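Local coordinates for protein Rd1NTF2_05_I64F_A80G_T94P_D101K_L106W (Synthetic construct, PDB 6W3F) that is a computationally designed NTF2-like protein, made from scratch as a scaffold whose curved sheet and helices probably enclose a pocket, with no natural function known, at residues L77-V83 / V94-F100. Numbering follows the deposited sequence.
Sequences LRMQGEV and VPLEMVF
At the edge of the Phe-100 ring, within its plane, lie Leu-77 O and the CE methyl of Met-98. Leu-77 CD2 meets Phe-100 CD1 at 3.9 Å, obliquely, the two side chains running alongside each other. Met-79 adds a Met-aromatic contact: its SD is 5.4 Å from the centroid of the Phe-100 ring, an oblique approach. Met-79 chi1 of 60° sets CG between the backbone N and carbonyl carbon, and from there Met-79 SD also reaches Met-98 CE (3.9 Å). On the same face, Gly-81 brings no side chain, and Val-83 CG2 packs against Leu-96 CB at 3.5 Å. Helix 6-20 covers the Met-79 and Phe-100 end through Ala-7, Ile-11 and Ile-10.

The opposite face is mixed, with Arg-78, Gln-80, Glu-82 and Glu-97 among Val-99 and Pro-95. The Arg-78 guanidinium and Glu-97 carboxylate planes are 56° apart, and Arg-78 NE to Glu-97 OE2 measures 4.0 Å with the oxygen well out of the guanidinium plane; this long salt bridge rests on charge alone, and NE, with Val-99 CG2 beside it, is buried without a hydrogen-bond partner. Alongside, Gln-80 NE2 lies 3.8 Å from Pro-95 CB.

Eight backbone hydrogen bonds fix the register, pairing Leu-77 with Phe-100, Met-79 with Met-98, Gly-81 with Leu-96 and Val-83 with Val-94; Met-98 N to Met-79 O is 2.9 Å. Segments 77-83 and 94-100 run 146° apart, antiparallel with a twist, within the hairpin of strands 76-87 and 90-103, inside the curved sheet that packs on helices in the NTF2-like fold.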
loop_
_atom_site.group_PDB
_atom_site.type_symbol
_atom_site.label_atom_id
_atom_site.label_comp_id
_atom_site.label_asym_id
_atom_site.label_seq_id
_atom_site.Cartn_x
_atom_site.Cartn_y
_atom_site.Cartn_z
ATOM N N LEU A 77 7.597 -0.632 -10.281
ATOM C CA LEU A 77 7.700 -1.702 -9.300
ATOM C C LEU A 77 6.335 -2.332 -9.081
ATOM O O LEU A 77 5.370 -1.644 -8.750
ATOM C CB LEU A 77 8.289 -1.172 -7.993
ATOM C CG LEU A 77 8.639 -2.224 -6.943
ATOM C CD1 LEU A 77 9.662 -1.621 -6.012
ATOM C CD2 LEU A 77 7.419 -2.633 -6.199
ATOM N N ARG A 78 6.264 -3.658 -9.228
ATOM C CA ARG A 78 5.052 -4.401 -8.919
ATOM C C ARG A 78 5.361 -5.416 -7.822
ATOM O O ARG A 78 6.395 -6.090 -7.872
ATOM C CB ARG A 78 4.521 -5.086 -10.180
ATOM C CG ARG A 78 3.351 -6.032 -9.948
ATOM C CD ARG A 78 2.770 -6.515 -11.281
ATOM N NE ARG A 78 2.342 -5.371 -12.082
ATOM C CZ ARG A 78 1.963 -5.424 -13.354
ATOM N NH1 ARG A 78 1.949 -6.583 -14.007
ATOM N NH2 ARG A 78 1.606 -4.305 -13.974
ATOM N N MET A 79 4.498 -5.486 -6.813
ATOM C CA MET A 79 4.658 -6.489 -5.768
ATOM C C MET A 79 3.304 -7.091 -5.420
ATOM O O MET A 79 2.271 -6.445 -5.508
ATOM C CB MET A 79 5.350 -5.925 -4.527
ATOM C CG MET A 79 4.639 -4.779 -3.868
ATOM S SD MET A 79 5.429 -4.160 -2.351
ATOM C CE MET A 79 7.118 -3.978 -2.944
ATOM N N GLN A 80 3.332 -8.374 -5.071
ATOM C CA GLN A 80 2.159 -9.182 -4.786
ATOM C C GLN A 80 2.483 -9.914 -3.491
ATOM O O GLN A 80 3.608 -10.407 -3.312
ATOM C CB GLN A 80 1.865 -10.167 -5.930
ATOM C CG GLN A 80 0.418 -10.664 -6.048
ATOM C CD GLN A 80 -0.050 -11.532 -4.880
ATOM O OE1 GLN A 80 0.754 -12.151 -4.172
ATOM N NE2 GLN A 80 -1.366 -11.576 -4.675
ATOM N N GLY A 81 1.533 -9.940 -2.572
ATOM C CA GLY A 81 1.815 -10.551 -1.300
ATOM C C GLY A 81 0.550 -10.746 -0.509
ATOM O O GLY A 81 -0.562 -10.568 -1.013
ATOM N N GLU A 82 0.741 -11.138 0.739
ATOM C CA GLU A 82 -0.355 -11.410 1.645
ATOM C C GLU A 82 -0.353 -10.361 2.746
ATOM O O GLU A 82 0.658 -10.171 3.430
ATOM C CB GLU A 82 -0.230 -12.816 2.216
ATOM C CG GLU A 82 -1.295 -13.144 3.200
ATOM C CD GLU A 82 -1.395 -14.642 3.395
ATOM O OE1 GLU A 82 -1.959 -15.331 2.508
ATOM O OE2 GLU A 82 -0.872 -15.113 4.416
ATOM N N VAL A 83 -1.481 -9.702 2.916
ATOM C CA VAL A 83 -1.702 -8.839 4.059
ATOM C C VAL A 83 -2.265 -9.699 5.176
ATOM O O VAL A 83 -3.227 -10.443 4.969
ATOM C CB VAL A 83 -2.653 -7.688 3.714
ATOM C CG1 VAL A 83 -2.965 -6.865 4.980
ATOM C CG2 VAL A 83 -2.033 -6.822 2.644
ATOM N N VAL A 94 -5.264 -11.783 3.310
ATOM C CA VAL A 94 -5.917 -11.305 2.093
ATOM C C VAL A 94 -4.847 -10.942 1.074
ATOM O O VAL A 94 -3.892 -10.234 1.424
ATOM C CB VAL A 94 -6.794 -10.073 2.379
ATOM C CG1 VAL A 94 -7.461 -9.587 1.094
ATOM C CG2 VAL A 94 -7.830 -10.369 3.446
ATOM N N PRO A 95 -4.970 -11.384 -0.175
ATOM C CA PRO A 95 -3.967 -11.021 -1.189
ATOM C C PRO A 95 -3.960 -9.518 -1.451
ATOM O O PRO A 95 -4.997 -8.864 -1.421
ATOM C CB PRO A 95 -4.406 -11.801 -2.431
ATOM C CG PRO A 95 -5.843 -12.165 -2.184
ATOM C CD PRO A 95 -6.028 -12.270 -0.705
ATOM N N LEU A 96 -2.768 -8.983 -1.699
ATOM C CA LEU A 96 -2.612 -7.572 -2.060
ATOM C C LEU A 96 -1.607 -7.478 -3.198
ATOM O O LEU A 96 -0.561 -8.133 -3.152
ATOM C CB LEU A 96 -2.150 -6.745 -0.855
ATOM C CG LEU A 96 -1.716 -5.299 -1.147
ATOM C CD1 LEU A 96 -2.959 -4.552 -1.568
ATOM C CD2 LEU A 96 -1.070 -4.672 0.041
ATOM N N GLU A 97 -1.935 -6.688 -4.215
ATOM C CA GLU A 97 -1.022 -6.353 -5.294
ATOM C C GLU A 97 -0.920 -4.822 -5.352
ATOM O O GLU A 97 -1.931 -4.127 -5.229
ATOM C CB GLU A 97 -1.500 -6.874 -6.630
ATOM C CG GLU A 97 -0.496 -6.552 -7.764
ATOM C CD GLU A 97 -0.991 -6.907 -9.170
ATOM O OE1 GLU A 97 -2.150 -6.570 -9.518
ATOM O OE2 GLU A 97 -0.201 -7.511 -9.932
ATOM N N MET A 98 0.290 -4.312 -5.498
ATOM C CA MET A 98 0.506 -2.864 -5.603
ATOM C C MET A 98 1.494 -2.590 -6.723
ATOM O O MET A 98 2.420 -3.373 -6.964
ATOM C CB MET A 98 1.033 -2.296 -4.295
ATOM C CG MET A 98 0.041 -2.372 -3.154
ATOM S SD MET A 98 0.646 -1.527 -1.710
ATOM C CE MET A 98 2.101 -2.477 -1.321
ATOM N N VAL A 99 1.269 -1.491 -7.435
ATOM C CA VAL A 99 2.146 -1.053 -8.507
ATOM C C VAL A 99 2.624 0.353 -8.156
ATOM O O VAL A 99 1.814 1.211 -7.798
ATOM C CB VAL A 99 1.418 -1.067 -9.863
ATOM C CG1 VAL A 99 2.349 -0.654 -11.000
ATOM C CG2 VAL A 99 0.828 -2.444 -10.125
ATOM N N PHE A 100 3.928 0.564 -8.237
ATOM C CA PHE A 100 4.580 1.816 -7.880
ATOM C C PHE A 100 5.296 2.379 -9.105
ATOM O O PHE A 100 5.766 1.645 -9.973
ATOM C CB PHE A 100 5.603 1.631 -6.726
ATOM C CG PHE A 100 4.998 1.214 -5.416
ATOM C CD1 PHE A 100 4.659 -0.118 -5.188
ATOM C CD2 PHE A 100 4.808 2.136 -4.392
ATOM C CE1 PHE A 100 4.126 -0.510 -3.976
ATOM C CE2 PHE A 100 4.263 1.753 -3.188
ATOM C CZ PHE A 100 3.935 0.392 -2.975
#